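Local coordinates for TATA-box-binding protein (Methanococcus jannaschii, PDB 2Z8U) that probably binds the TATA box of archaeal promoters as a general transcription factor, helping to activate genes transcribed by RNA polymerase, at residues Pro57-Leu61 with Cys71-Lys75; Pro11-Val16 with Ala111-Leu115; Thr22-Ile28 with Val98-Ile104; Pro148-Val152 with Ile162-Lys166. All coordinates share one frame; numbering follows the deposited sequence.

Contact 1. Residues Pro57-Leu61 with Cys71-Lys75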
loop_
_atom_site.group_PDB
_atom_site.type_symbol
_atom_site.label_atom_id
_atom_site.label_comp_id
_atom_site.label_asym_id
_atom_site.label_seq_id
_atom_site.Cartn_x
_atom_site.Cartn_y
_atom_site.Cartn_z
ATOM N N PRO B 57 31.350 -13.719 31.224
ATOM C CA PRO B 57 29.922 -13.557 31.528
ATOM C C PRO B 57 29.085 -14.113 30.360
ATOM O O PRO B 57 29.652 -14.450 29.324
ATOM C CB PRO B 57 29.766 -12.038 31.645
ATOM C CG PRO B 57 30.804 -11.484 30.699
ATOM C CD PRO B 57 31.949 -12.480 30.684
ATOM N N LYS B 58 27.770 -14.242 30.545
ATOM C CA LYS B 58 26.887 -14.770 29.501
ATOM C C LYS B 58 26.738 -13.731 28.382
ATOM O O LYS B 58 25.768 -12.972 28.350
ATOM C CB LYS B 58 25.519 -15.115 30.091
ATOM C CG LYS B 58 24.773 -16.267 29.404
ATOM C CD LYS B 58 23.427 -16.587 30.101
ATOM C CE LYS B 58 23.598 -17.353 31.429
ATOM N NZ LYS B 58 22.302 -17.689 32.102
ATOM N N VAL B 59 27.717 -13.677 27.488
ATOM C CA VAL B 59 27.662 -12.747 26.357
ATOM C C VAL B 59 27.987 -13.495 25.062
ATOM O O VAL B 59 28.694 -14.505 25.083
ATOM C CB VAL B 59 28.616 -11.522 26.530
ATOM C CG1 VAL B 59 28.285 -10.706 27.786
ATOM C CG2 VAL B 59 30.078 -11.955 26.548
ATOM N N ALA B 60 27.479 -12.985 23.943
ATOM C CA ALA B 60 27.716 -13.588 22.648
ATOM C C ALA B 60 28.258 -12.534 21.690
ATOM O O ALA B 60 27.863 -11.361 21.744
ATOM C CB ALA B 60 26.422 -14.190 22.098
ATOM N N LEU B 61 29.154 -12.963 20.817
ATOM C CA LEU B 61 29.743 -12.059 19.834
ATOM C C LEU B 61 29.517 -12.624 18.442
ATOM O O LEU B 61 29.585 -13.839 18.240
ATOM C CB LEU B 61 31.252 -11.883 20.091
ATOM C CG LEU B 61 31.710 -11.213 21.406
ATOM C CD1 LEU B 61 31.936 -12.242 22.511
ATOM C CD2 LEU B 61 32.999 -10.489 21.154
ATOM N N CYS B 71 27.715 -7.540 19.718
ATOM C CA CYS B 71 27.820 -8.251 20.986
ATOM C C CYS B 71 26.564 -8.016 21.811
ATOM O O CYS B 71 26.145 -6.878 22.008
ATOM C CB CYS B 71 29.086 -7.812 21.757
ATOM S SG CYS B 71 29.179 -8.368 23.479
ATOM N N THR B 72 25.983 -9.123 22.277
ATOM C CA THR B 72 24.733 -9.130 23.022
ATOM C C THR B 72 24.967 -9.817 24.365
ATOM O O THR B 72 25.925 -10.571 24.523
ATOM C CB THR B 72 23.645 -9.892 22.197
ATOM O OG1 THR B 72 22.377 -9.747 22.827
ATOM C CG2 THR B 72 23.982 -11.358 22.080
ATOM N N GLY B 73 24.098 -9.539 25.338
ATOM C CA GLY B 73 24.095 -10.270 26.591
ATOM C C GLY B 73 24.682 -9.523 27.766
ATOM O O GLY B 73 24.354 -9.830 28.921
ATOM N N ALA B 74 25.565 -8.561 27.490
ATOM C CA ALA B 74 26.222 -7.801 28.554
ATOM C C ALA B 74 25.223 -6.918 29.313
ATOM O O ALA B 74 24.239 -6.453 28.740
ATOM C CB ALA B 74 27.340 -6.965 27.988
ATOM N N LYS B 75 25.497 -6.702 30.591
ATOM C CA LYS B 75 24.654 -5.894 31.462
ATOM C C LYS B 75 24.925 -4.405 31.221
ATOM O O LYS B 75 24.072 -3.564 31.503
ATOM C CB LYS B 75 24.895 -6.231 32.945
ATOM C CG LYS B 75 24.520 -7.655 33.395
ATOM C CD LYS B 75 24.594 -7.777 34.938
ATOM C CE LYS B 75 24.445 -9.218 35.409
ATOM N NZ LYS B 75 24.165 -9.321 36.875
#

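Contact 2. Residues Pro11-Val16 with Ala111-Leu115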
loop_
_atom_site.group_PDB
_atom_site.type_symbol
_atom_site.label_atom_id
_atom_site.label_comp_id
_atom_site.label_asym_id
_atom_site.label_seq_id
_atom_site.Cartn_x
_atom_site.Cartn_y
_atom_site.Cartn_z
ATOM N N PRO B 11 9.879 6.080 40.403
ATOM C CA PRO B 11 10.290 5.243 39.288
ATOM C C PRO B 11 11.711 5.588 38.847
ATOM O O PRO B 11 12.034 6.761 38.626
ATOM C CB PRO B 11 9.285 5.600 38.192
ATOM C CG PRO B 11 8.055 5.988 38.934
ATOM C CD PRO B 11 8.504 6.595 40.242
ATOM N N GLU B 12 12.548 4.560 38.735
ATOM C CA GLU B 12 13.931 4.743 38.327
ATOM C C GLU B 12 14.308 3.732 37.254
ATOM O O GLU B 12 13.807 2.613 37.270
ATOM C CB GLU B 12 14.836 4.589 39.554
ATOM C CG GLU B 12 16.189 5.240 39.403
ATOM C CD GLU B 12 17.016 5.224 40.686
ATOM O OE1 GLU B 12 18.248 5.297 40.565
ATOM O OE2 GLU B 12 16.454 5.123 41.792
ATOM N N ILE B 13 15.196 4.134 36.339
ATOM C CA ILE B 13 15.679 3.298 35.247
ATOM C C ILE B 13 16.780 2.340 35.707
ATOM O O ILE B 13 17.740 2.756 36.361
ATOM C CB ILE B 13 16.215 4.190 34.067
ATOM C CG1 ILE B 13 15.059 4.856 33.304
ATOM C CG2 ILE B 13 17.214 3.440 33.164
ATOM C CD1 ILE B 13 14.004 3.904 32.707
ATOM N N LYS B 14 16.624 1.064 35.371
ATOM C CA LYS B 14 17.696 0.072 35.509
ATOM C C LYS B 14 18.006 -0.483 34.136
ATOM O O LYS B 14 17.094 -0.930 33.439
ATOM C CB LYS B 14 17.254 -1.063 36.443
ATOM C CG LYS B 14 18.222 -2.254 36.464
ATOM C CD LYS B 14 17.933 -3.202 37.634
ATOM C CE LYS B 14 19.011 -4.295 37.752
ATOM N NZ LYS B 14 20.399 -3.796 37.450
ATOM N N ILE B 15 19.286 -0.454 33.736
ATOM C CA ILE B 15 19.698 -1.026 32.459
ATOM C C ILE B 15 19.907 -2.515 32.709
ATOM O O ILE B 15 20.582 -2.916 33.677
ATOM C CB ILE B 15 20.983 -0.361 31.926
ATOM C CG1 ILE B 15 20.788 1.163 31.802
ATOM C CG2 ILE B 15 21.461 -1.032 30.617
ATOM C CD1 ILE B 15 19.690 1.580 30.859
ATOM N N VAL B 16 19.265 -3.331 31.893
ATOM C CA VAL B 16 19.291 -4.768 32.115
ATOM C C VAL B 16 20.216 -5.418 31.109
ATOM O O VAL B 16 20.941 -6.356 31.437
ATOM C CB VAL B 16 17.871 -5.392 32.130
ATOM C CG1 VAL B 16 17.946 -6.910 32.047
ATOM C CG2 VAL B 16 17.134 -4.995 33.418
ATOM N N ALA B 111 15.942 -1.259 29.193
ATOM C CA ALA B 111 15.830 -0.627 30.498
ATOM C C ALA B 111 14.481 -1.044 31.071
ATOM O O ALA B 111 13.494 -1.238 30.327
ATOM C CB ALA B 111 15.887 0.865 30.372
ATOM N N THR B 112 14.444 -1.178 32.395
ATOM C CA THR B 112 13.203 -1.465 33.099
ATOM C C THR B 112 12.968 -0.430 34.203
ATOM O O THR B 112 13.914 0.209 34.727
ATOM C CB THR B 112 13.189 -2.891 33.711
ATOM O OG1 THR B 112 14.258 -3.025 34.668
ATOM C CG2 THR B 112 13.346 -3.974 32.609
ATOM N N ALA B 113 11.685 -0.253 34.522
ATOM C CA ALA B 113 11.279 0.615 35.606
ATOM C C ALA B 113 9.931 0.122 36.135
ATOM O O ALA B 113 9.298 -0.749 35.559
ATOM C CB ALA B 113 11.205 2.053 35.147
ATOM N N ASP B 114 9.514 0.654 37.270
ATOM C CA ASP B 114 8.234 0.260 37.818
ATOM C C ASP B 114 7.418 1.514 38.004
ATOM O O ASP B 114 7.910 2.505 38.554
ATOM C CB ASP B 114 8.413 -0.528 39.122
ATOM C CG ASP B 114 8.727 -1.995 38.867
ATOM O OD1 ASP B 114 7.808 -2.774 38.587
ATOM O OD2 ASP B 114 9.896 -2.388 38.939
ATOM N N LEU B 115 6.194 1.492 37.477
ATOM C CA LEU B 115 5.336 2.683 37.510
ATOM C C LEU B 115 4.936 3.080 38.938
ATOM O O LEU B 115 4.688 4.250 39.198
ATOM C CB LEU B 115 4.070 2.468 36.683
ATOM C CG LEU B 115 4.166 2.410 35.146
ATOM C CD1 LEU B 115 2.765 2.183 34.583
ATOM C CD2 LEU B 115 4.792 3.677 34.560
HETATM O O HOH W 1 11.379 1.865 38.894
#

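Contact 3. Residues Thr22-Ile28 with Val98-Ile104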
loop_
_atom_site.group_PDB
_atom_site.type_symbol
_atom_site.label_atom_id
_atom_site.label_comp_id
_atom_site.label_asym_id
_atom_site.label_seq_id
_atom_site.Cartn_x
_atom_site.Cartn_y
_atom_site.Cartn_z
ATOM N N THR B 22 31.434 -2.818 17.389
ATOM C CA THR B 22 32.722 -2.213 17.205
ATOM C C THR B 22 33.366 -2.799 15.945
ATOM O O THR B 22 32.739 -3.600 15.237
ATOM C CB THR B 22 33.628 -2.382 18.463
ATOM O OG1 THR B 22 34.776 -1.550 18.318
ATOM C CG2 THR B 22 34.085 -3.835 18.648
ATOM N N LYS B 23 34.585 -2.363 15.655
ATOM C CA LYS B 23 35.380 -2.928 14.591
ATOM C C LYS B 23 36.730 -3.323 15.186
ATOM O O LYS B 23 37.399 -2.501 15.802
ATOM C CB LYS B 23 35.543 -1.912 13.459
ATOM C CG LYS B 23 36.200 -2.514 12.200
ATOM C CD LYS B 23 35.984 -1.596 10.993
ATOM C CE LYS B 23 36.482 -2.267 9.712
ATOM N NZ LYS B 23 35.540 -1.942 8.604
ATOM N N ILE B 24 37.122 -4.580 15.024
ATOM C CA ILE B 24 38.346 -5.074 15.662
ATOM C C ILE B 24 39.539 -5.273 14.689
ATOM O O ILE B 24 40.628 -5.657 15.104
ATOM C CB ILE B 24 38.073 -6.377 16.534
ATOM C CG1 ILE B 24 37.773 -7.610 15.658
ATOM C CG2 ILE B 24 36.982 -6.088 17.615
ATOM C CD1 ILE B 24 37.665 -8.931 16.455
ATOM N N GLY B 25 39.320 -5.015 13.406
ATOM C CA GLY B 25 40.342 -5.244 12.382
ATOM C C GLY B 25 39.739 -5.025 11.015
ATOM O O GLY B 25 38.660 -4.467 10.923
ATOM N N ASP B 26 40.414 -5.493 9.956
ATOM C CA ASP B 26 40.108 -5.081 8.565
ATOM C C ASP B 26 39.709 -6.178 7.564
ATOM O O ASP B 26 39.022 -5.891 6.566
ATOM C CB ASP B 26 41.316 -4.337 7.952
ATOM C CG ASP B 26 41.715 -3.075 8.742
ATOM O OD1 ASP B 26 40.836 -2.245 9.103
ATOM O OD2 ASP B 26 42.941 -2.902 8.966
ATOM N N ASN B 27 40.207 -7.390 7.769
ATOM C CA ASN B 27 40.061 -8.472 6.798
ATOM C C ASN B 27 40.426 -9.733 7.565
ATOM O O ASN B 27 41.436 -10.386 7.291
ATOM C CB ASN B 27 40.977 -8.225 5.573
ATOM C CG ASN B 27 41.005 -9.387 4.577
ATOM O OD1 ASN B 27 40.025 -10.118 4.396
ATOM N ND2 ASN B 27 42.147 -9.548 3.914
ATOM N N ILE B 28 39.562 -10.048 8.524
ATOM C CA ILE B 28 39.809 -11.041 9.563
ATOM C C ILE B 28 39.589 -12.440 9.001
ATOM O O ILE B 28 38.570 -12.714 8.363
ATOM C CB ILE B 28 38.841 -10.841 10.779
ATOM C CG1 ILE B 28 38.727 -9.356 11.203
ATOM C CG2 ILE B 28 39.223 -11.785 11.944
ATOM C CD1 ILE B 28 39.534 -8.937 12.438
ATOM N N VAL B 98 44.711 -7.573 14.839
ATOM C CA VAL B 98 43.534 -6.913 15.454
ATOM C C VAL B 98 43.863 -5.543 16.029
ATOM O O VAL B 98 45.014 -5.242 16.331
ATOM C CB VAL B 98 42.814 -7.806 16.532
ATOM C CG1 VAL B 98 42.125 -8.996 15.895
ATOM C CG2 VAL B 98 43.777 -8.264 17.597
ATOM N N ILE B 99 42.842 -4.689 16.139
ATOM C CA ILE B 99 42.951 -3.389 16.775
ATOM C C ILE B 99 42.808 -3.680 18.269
ATOM O O ILE B 99 41.843 -4.316 18.668
ATOM C CB ILE B 99 41.777 -2.452 16.300
ATOM C CG1 ILE B 99 41.902 -2.153 14.795
ATOM C CG2 ILE B 99 41.686 -1.139 17.126
ATOM C CD1 ILE B 99 40.697 -1.382 14.195
ATOM N N GLU B 100 43.750 -3.218 19.087
ATOM C CA GLU B 100 43.714 -3.507 20.530
ATOM C C GLU B 100 42.890 -2.534 21.354
ATOM O O GLU B 100 42.507 -2.852 22.494
ATOM C CB GLU B 100 45.127 -3.539 21.100
ATOM C CG GLU B 100 45.868 -4.812 20.770
ATOM C CD GLU B 100 47.093 -4.953 21.611
ATOM O OE1 GLU B 100 46.949 -5.191 22.836
ATOM O OE2 GLU B 100 48.199 -4.815 21.048
ATOM N N ASN B 101 42.647 -1.350 20.789
ATOM C CA ASN B 101 41.902 -0.302 21.472
ATOM C C ASN B 101 40.611 0.150 20.776
ATOM O O ASN B 101 40.448 1.369 20.550
ATOM C CB ASN B 101 42.803 0.914 21.697
ATOM C CG ASN B 101 43.407 1.468 20.390
ATOM O OD1 ASN B 101 43.538 0.750 19.378
ATOM N ND2 ASN B 101 43.787 2.755 20.415
ATOM N N PRO B 102 39.669 -0.787 20.508
ATOM C CA PRO B 102 38.507 -0.380 19.713
ATOM C C PRO B 102 37.509 0.414 20.543
ATOM O O PRO B 102 37.406 0.206 21.758
ATOM C CB PRO B 102 37.902 -1.725 19.267
ATOM C CG PRO B 102 38.211 -2.661 20.381
ATOM C CD PRO B 102 39.573 -2.212 20.916
ATOM N N GLU B 103 36.793 1.345 19.911
ATOM C CA GLU B 103 35.736 2.064 20.603
ATOM C C GLU B 103 34.431 1.264 20.553
ATOM O O GLU B 103 33.986 0.832 19.483
ATOM C CB GLU B 103 35.571 3.471 20.015
ATOM C CG GLU B 103 34.404 4.202 20.586
ATOM C CD GLU B 103 34.251 5.578 20.007
ATOM O OE1 GLU B 103 35.004 5.920 19.078
ATOM O OE2 GLU B 103 33.351 6.301 20.485
ATOM N N ILE B 104 33.851 1.001 21.722
ATOM C CA ILE B 104 32.633 0.221 21.812
ATOM C C ILE B 104 31.413 1.165 21.730
ATOM O O ILE B 104 31.312 2.087 22.538
ATOM C CB ILE B 104 32.609 -0.576 23.134
ATOM C CG1 ILE B 104 33.901 -1.408 23.316
ATOM C CG2 ILE B 104 31.316 -1.399 23.261
ATOM C CD1 ILE B 104 34.271 -2.331 22.188
#

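Contact 4. Residues Pro148-Val152 with Ile162-Lys166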
loop_
_atom_site.group_PDB
_atom_site.type_symbol
_atom_site.label_atom_id
_atom_site.label_comp_id
_atom_site.label_asym_id
_atom_site.label_seq_id
_atom_site.Cartn_x
_atom_site.Cartn_y
_atom_site.Cartn_z
ATOM N N PRO B 148 12.626 9.944 22.888
ATOM C CA PRO B 148 13.569 9.240 22.027
ATOM C C PRO B 148 12.854 8.154 21.234
ATOM O O PRO B 148 11.719 7.779 21.570
ATOM C CB PRO B 148 14.575 8.630 23.019
ATOM C CG PRO B 148 13.833 8.509 24.289
ATOM C CD PRO B 148 12.855 9.656 24.316
ATOM N N LYS B 149 13.496 7.681 20.177
ATOM C CA LYS B 149 12.914 6.647 19.323
ATOM C C LYS B 149 13.039 5.311 20.035
ATOM O O LYS B 149 14.068 4.640 19.939
ATOM C CB LYS B 149 13.626 6.622 17.970
ATOM C CG LYS B 149 13.182 5.503 17.041
ATOM C CD LYS B 149 14.104 5.420 15.820
ATOM C CE LYS B 149 13.761 4.186 14.982
ATOM N NZ LYS B 149 14.782 3.973 13.913
ATOM N N VAL B 150 11.997 4.950 20.786
ATOM C CA VAL B 150 12.011 3.732 21.599
ATOM C C VAL B 150 10.695 2.969 21.489
ATOM O O VAL B 150 9.688 3.516 21.054
ATOM C CB VAL B 150 12.316 4.027 23.087
ATOM C CG1 VAL B 150 13.733 4.615 23.231
ATOM C CG2 VAL B 150 11.288 4.954 23.687
ATOM N N VAL B 151 10.723 1.702 21.883
ATOM C CA VAL B 151 9.524 0.895 21.997
ATOM C C VAL B 151 9.355 0.595 23.448
ATOM O O VAL B 151 10.301 0.158 24.115
ATOM C CB VAL B 151 9.602 -0.424 21.179
ATOM C CG1 VAL B 151 8.385 -1.349 21.502
ATOM C CG2 VAL B 151 9.644 -0.098 19.725
ATOM N N VAL B 152 8.158 0.863 23.959
ATOM C CA VAL B 152 7.873 0.667 25.389
ATOM C C VAL B 152 6.826 -0.438 25.549
ATOM O O VAL B 152 5.880 -0.505 24.775
ATOM C CB VAL B 152 7.355 1.969 26.043
ATOM C CG1 VAL B 152 7.106 1.766 27.558
ATOM C CG2 VAL B 152 8.357 3.125 25.813
ATOM N N ILE B 162 11.698 -0.569 28.403
ATOM C CA ILE B 162 11.973 0.336 27.295
ATOM C C ILE B 162 13.078 -0.269 26.423
ATOM O O ILE B 162 14.122 -0.663 26.952
ATOM C CB ILE B 162 12.384 1.729 27.814
ATOM C CG1 ILE B 162 11.330 2.266 28.806
ATOM C CG2 ILE B 162 12.569 2.698 26.659
ATOM C CD1 ILE B 162 11.809 3.442 29.633
ATOM N N THR B 163 12.837 -0.374 25.108
ATOM C CA THR B 163 13.833 -0.944 24.182
ATOM C C THR B 163 14.150 0.029 23.055
ATOM O O THR B 163 13.437 1.014 22.859
ATOM C CB THR B 163 13.395 -2.325 23.615
ATOM O OG1 THR B 163 12.283 -2.167 22.722
ATOM C CG2 THR B 163 12.950 -3.273 24.732
ATOM N N GLY B 164 15.221 -0.226 22.310
ATOM C CA GLY B 164 15.593 0.659 21.215
ATOM C C GLY B 164 16.454 1.826 21.653
ATOM O O GLY B 164 16.783 2.709 20.854
ATOM N N LEU B 165 16.850 1.809 22.920
ATOM C CA LEU B 165 17.652 2.872 23.531
ATOM C C LEU B 165 19.097 2.954 23.067
ATOM O O LEU B 165 19.752 1.934 22.918
ATOM C CB LEU B 165 17.684 2.666 25.034
ATOM C CG LEU B 165 16.389 3.004 25.750
ATOM C CD1 LEU B 165 16.345 2.286 27.084
ATOM C CD2 LEU B 165 16.302 4.502 25.908
ATOM N N LYS B 166 19.591 4.181 22.897
ATOM C CA LYS B 166 20.995 4.432 22.557
ATOM C C LYS B 166 21.800 4.944 23.746
ATOM O O LYS B 166 23.036 5.015 23.685
ATOM C CB LYS B 166 21.092 5.423 21.398
ATOM C CG LYS B 166 20.265 5.009 20.187
ATOM C CD LYS B 166 21.029 4.005 19.344
ATOM C CE LYS B 166 20.160 3.447 18.217
ATOM N NZ LYS B 166 20.923 2.462 17.418
HETATM O O HOH W 2 16.715 5.389 20.200
#

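Contact 1. Residues Pro57-Leu61 with Cys71-Lys75
Ala60 and Thr72 face each other as an antiparallel hydrogen-bonded pair, and their two backbone bonds carry the polar part of this contact, a hairpin of the first TBP repeat. Ala60 N gives its hydrogen to Thr72 O at 2.9 Å, while Thr72 N returns a bond to Ala60 O at 3.0 Å, the donor lying in the carbonyl plane. On the same side of the sheet the two short side chains touch, Ala60 CB against Thr72 CG2 at 3.7 Å. With OG1 anti to the backbone N (chi1 -172°), Thr72 presents its methyl rather than its hydroxyl to the alanine. The other face is apolar: Val59 CG1 reaches Ala74 CB at 3.9 Å, and Leu61 CG lies 4.3 Å from Cys71 CB in the neighbouring non-hydrogen-bonded pair.

Backbone turns position this first shell. Lys58 is the centre of an inverse gamma turn that leads into the strand, and across from it Gly73 has a positive phi of 105°. A CB at Gly73 would collide with Lys58 O, and at these backbone angles it would also jam against the preceding carbonyl oxygen, which by itself calls for glycine. Ala60 and Thr72 pack against Leu126 of a second subunit. On the opposite face Val59, Leu61 and Ala74 lean on helix 77-94, with strand 50-54 beside one partner and strand 14-23 beside the other.

Contact 2. Residues Pro11-Val16 with Ala111-Leu115
Ile13 and Ile15 both hold CG1 anti to the carbonyl carbon (chi1 -73° and -56°), which leaves CG2 of Ile13 anti to the backbone N and 4.0 Å from Ala111 CB, whereas Ile15 reaches the same methyl with the end of its chain, CD1, at 3.9 Å. The longer arm of Ile13 carries CD1 on to Ala113 CB. Thr112, whose side chain lies on the other face, has OG1 between its backbone N and carbonyl carbon (chi1 61°), which places the hydroxyl oxygen 3.7 Å from Val16 CG2.

In the backbone, Lys14 and Thr112 form an antiparallel hydrogen-bonded pair. Lys14 N to Thr112 O and Thr112 N to Lys14 O both measure 2.9 Å. Toward the N terminus the direct pairing gives way to a water, which accepts from Glu12 N at 2.9 Å and from Asp114 N at 2.8 Å, while Pro11 rests its CB on Asp114 O at 3.4 Å.

The contact joins the two central strands of the saddle-shaped TBP sheet, one from each repeat. Strand 159-163 continues the sheet beyond 111-115, and helix 168-183 covers the side bearing Ile13 and Ala113.

Contact 3. Residues Thr22-Ile28 with Val98-Ile104
Ile24 and Ile99 meet in an irregular loop-to-strand contact at the end of strand 14-23, where the linker between helix 77-94 and strand 105-114 passes from the first repeat to the second. Two hydrogen bonds, one joining Ile24 to Ile99 and the other Thr22 to Glu103, hold it without any beta pairing. Ile99 N donates to Ile24 O at 2.6 Å; the bond is nearly straight at the hydrogen (170°), although the donor stands above the carbonyl plane. Thr22 OG1 donates to Glu103 O at 2.8 Å, again from above that carbonyl's plane.

Anti to the carbonyl carbon, CG1 of Ile99 carries CD1 over the backbone, 3.8 Å from Lys23 O. Pro102 CB comes within 3.3 Å of Thr22 OG1, and Ile104 CD1 meets Thr22 CB at 3.8 Å and touches its CG2 as well. At the other end Val98 CG1 loosely approaches Ile28 CD1 at 4.3 Å. Helix 77-94 packs on Ile24, Pro102 and Ile104.

A valine in place of Thr22 would probably leave Glu103 O without this donor and put a methyl where OG1 now meets Pro102 CB. Two carbonyl oxygens, one on each segment, take the donors that fix the path of the linker, with aliphatic contacts around them. Gly25 N is buried here with no partner in the model, a probable cost of that irregular path.

Contact 4. Residues Pro148-Val152 with Ile162-Lys166
Val151 and Thr163 form an antiparallel hydrogen-bonded pair, Thr163 N bonding to Val151 O at 2.8 Å and Val151 N to Thr163 O at 3.0 Å. The threonine side chain adds to this pair: with OG1 between the backbone N and the carbonyl carbon (chi1 69°), the hydroxyl turns back toward the strand opposite and gives a weak, long bond to the same Val151 O. Thr163 OG1 also lies 3.6 Å from Val151 CB.

On the other face Val150 meets two aliphatic side chains. Its CB touches Ile162 CG2 at 3.8 Å, and CG1, anti to the carbonyl carbon, reaches Leu165 CD2 at 3.7 Å. Val152 CG2 approaches Ile162 CG1 more loosely.

These strands, 149-154 and 159-163, make a beta hairpin of the second repeat in the TBP fold, and helix 168-183 packs on the side holding Val152, Ile162 and Leu165. Where the strands part, Lys149 O and Gly164 O point to one water, which donates to both at 2.8 Å and so bridges two carbonyls that cannot bond each other. Gly164 adopts a positive phi of 86°, at which a side chain would jam against the preceding carbonyl oxygen. Arg144 of a second subunit also approaches this opening, donating to Lys149 O and, weakly, to Gly164 O.

From the N terminus, residues 11-16 begin the strand that contact 2 will later close with 111-115, a loop of 94 intervening residues. The same strand runs on to contact 3, whose span from 22-28 to 98-104 is nested within that loop; contact 1, a short hairpin closure, is nested inside both. Contact 4 follows in series as the equivalent hairpin of the second repeat. Contacts 2 and 3 use opposite ends of strand 14-23, their centres about 32 Å apart, and tie repeat to repeat and repeat to linker. Contact 2 touches both hairpins: Ile15 CG2 meets Lys75 O, and Ile13 CD1 packs on Ile162 CD1, within one continuous antiparallel sheet.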